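Local atomic coordinates of esterase (uncultured bacterium pCosCE1, PDB entry 7ATL), a protein that hydrolyses carboxylic esters as a family VIII carboxylesterase of beta-lactamase-like fold and also shows promiscuous acyltransferase activity. Residues Gly14-Ala19 with Gly370-Gln375. Residues are numbered along the deposited sequence; the frame is centred on the assembly and turned at random.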
loop_
_atom_site.group_PDB
_atom_site.type_symbol
_atom_site.label_atom_id
_atom_site.label_comp_id
_atom_site.label_asym_id
_atom_site.label_seq_id
_atom_site.Cartn_x
_atom_site.Cartn_y
_atom_site.Cartn_z
ATOM N N GLY A 14 24.544 6.149 -2.605
ATOM C CA GLY A 14 25.237 5.380 -3.653
ATOM C C GLY A 14 24.259 4.554 -4.457
ATOM O O GLY A 14 24.353 4.576 -5.685
ATOM N N VAL A 15 23.339 3.866 -3.772
ATOM C CA VAL A 15 22.341 2.951 -4.402
ATOM C C VAL A 15 21.379 3.775 -5.270
ATOM O O VAL A 15 21.030 3.298 -6.355
ATOM C CB VAL A 15 21.593 2.097 -3.355
ATOM C CG1 VAL A 15 20.373 1.402 -3.946
ATOM C CG2 VAL A 15 22.508 1.058 -2.714
ATOM N N SER A 16 20.984 4.959 -4.809
ATOM C CA SER A 16 20.030 5.856 -5.499
ATOM C C SER A 16 20.695 6.469 -6.732
ATOM O O SER A 16 20.061 6.461 -7.817
ATOM C CB SER A 16 19.519 6.912 -4.572
ATOM O OG SER A 16 18.758 6.340 -3.512
ATOM N N GLN A 17 21.919 6.979 -6.584
ATOM C CA GLN A 17 22.656 7.647 -7.690
ATOM C C GLN A 17 22.909 6.616 -8.799
ATOM O O GLN A 17 22.651 6.937 -9.972
ATOM C CB GLN A 17 23.957 8.302 -7.203
ATOM C CG GLN A 17 24.499 9.387 -8.136
ATOM C CD GLN A 17 23.392 10.284 -8.641
ATOM O OE1 GLN A 17 22.670 10.916 -7.863
ATOM N NE2 GLN A 17 23.209 10.295 -9.954
ATOM N N GLN A 18 23.357 5.416 -8.436
ATOM C CA GLN A 18 23.594 4.298 -9.379
ATOM C C GLN A 18 22.306 4.015 -10.163
ATOM O O GLN A 18 22.372 3.918 -11.406
ATOM C CB GLN A 18 24.090 3.081 -8.593
ATOM C CG GLN A 18 24.236 1.819 -9.435
ATOM C CD GLN A 18 25.103 0.807 -8.726
ATOM O OE1 GLN A 18 24.638 -0.217 -8.223
ATOM N NE2 GLN A 18 26.384 1.122 -8.638
ATOM N N ALA A 19 21.178 3.888 -9.462
ATOM C CA ALA A 19 19.858 3.501 -10.018
ATOM C C ALA A 19 19.387 4.565 -11.012
ATOM O O ALA A 19 18.770 4.204 -12.043
ATOM C CB ALA A 19 18.849 3.307 -8.907
ATOM N N GLY A 370 11.659 -4.233 -8.316
ATOM C CA GLY A 370 12.995 -4.264 -8.938
ATOM C C GLY A 370 14.092 -4.528 -7.920
ATOM O O GLY A 370 13.779 -4.949 -6.797
ATOM N N ARG A 371 15.339 -4.250 -8.293
ATOM C CA ARG A 371 16.513 -4.371 -7.388
ATOM C C ARG A 371 16.517 -3.212 -6.371
ATOM O O ARG A 371 16.996 -3.422 -5.240
ATOM C CB ARG A 371 17.787 -4.502 -8.235
ATOM C CG ARG A 371 17.961 -5.894 -8.838
ATOM C CD ARG A 371 18.832 -5.953 -10.086
ATOM N NE ARG A 371 20.243 -5.660 -9.814
ATOM C CZ ARG A 371 20.927 -4.580 -10.220
ATOM N NH1 ARG A 371 22.201 -4.459 -9.886
ATOM N NH2 ARG A 371 20.363 -3.630 -10.952
ATOM N N TYR A 372 15.948 -2.052 -6.720
ATOM C CA TYR A 372 16.100 -0.790 -5.951
ATOM C C TYR A 372 15.663 -0.961 -4.506
ATOM O O TYR A 372 16.425 -0.616 -3.614
ATOM C CB TYR A 372 15.314 0.362 -6.571
ATOM C CG TYR A 372 15.539 1.692 -5.901
ATOM C CD1 TYR A 372 16.774 2.319 -5.937
ATOM C CD2 TYR A 372 14.513 2.348 -5.248
ATOM C CE1 TYR A 372 16.978 3.564 -5.359
ATOM C CE2 TYR A 372 14.696 3.597 -4.678
ATOM C CZ TYR A 372 15.929 4.210 -4.739
ATOM O OH TYR A 372 16.104 5.431 -4.166
ATOM N N PRO A 373 14.422 -1.418 -4.212
ATOM C CA PRO A 373 13.971 -1.533 -2.825
ATOM C C PRO A 373 14.894 -2.432 -1.988
ATOM O O PRO A 373 15.103 -2.103 -0.834
ATOM C CB PRO A 373 12.554 -2.128 -2.921
ATOM C CG PRO A 373 12.445 -2.680 -4.327
ATOM C CD PRO A 373 13.377 -1.830 -5.161
ATOM N N LEU A 374 15.445 -3.498 -2.597
ATOM C CA LEU A 374 16.310 -4.493 -1.906
ATOM C C LEU A 374 17.698 -3.906 -1.625
ATOM O O LEU A 374 18.245 -4.167 -0.519
ATOM C CB LEU A 374 16.421 -5.759 -2.755
ATOM C CG LEU A 374 15.116 -6.525 -2.997
ATOM C CD1 LEU A 374 15.402 -7.964 -3.433
ATOM C CD2 LEU A 374 14.220 -6.486 -1.758
ATOM N N GLN A 375 18.255 -3.163 -2.578
ATOM C CA GLN A 375 19.599 -2.559 -2.439
ATOM C C GLN A 375 19.512 -1.439 -1.412
ATOM O O GLN A 375 20.503 -1.234 -0.694
ATOM C CB GLN A 375 20.112 -1.976 -3.749
ATOM C CG GLN A 375 20.452 -3.018 -4.798
ATOM C CD GLN A 375 20.442 -2.351 -6.149
ATOM O OE1 GLN A 375 19.792 -1.323 -6.364
ATOM N NE2 GLN A 375 21.165 -2.938 -7.082
#
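The pairing of the first and last helices of a beta-lactamase-type fold, two elements more than 350 residues apart in the chain, is well illustrated by Gly14-Ala19 of helix 3-21 against Gly370-Gln375, which leads into the last helix. Val15 points at the partner helix with CG1 anti to its backbone N (chi1 167°), which sets that methyl 3.4 Å from Gln375 CB; CG2 flanks the same residue near its carbonyl oxygen, and the two side chains cross obliquely. Beyond CG the Gln375 chain runs extended, carrying OE1 past the valine methyl to a weak hydrogen bond with Arg24. One residue on, Ser16 makes the polar link: its OG lies 2.9 Å from Tyr372 OH, a hydrogen bond in which either hydroxyl could donate. The stronger bond of the phenol oxygen is to Ser28 OG on strand 27-34, while Ser16 OG also bonds weakly to Val12 O. Tyr372 reaches across because its CG is anti to the backbone N (chi1 -175°), and it turns a ring edge to Ser16, whose CA lies in the ring plane, 3.8 Å from Tyr372 CE1. Ala19 ends the row, its CB approaching the ring obliquely at 3.8 Å from Tyr372 CD1. Beside the mixed Val15-Gln375 contact, one buried phenol oxygen thus bonds to hydroxyls on helix and strand, its polar end satisfied while the ring packs on Ala19.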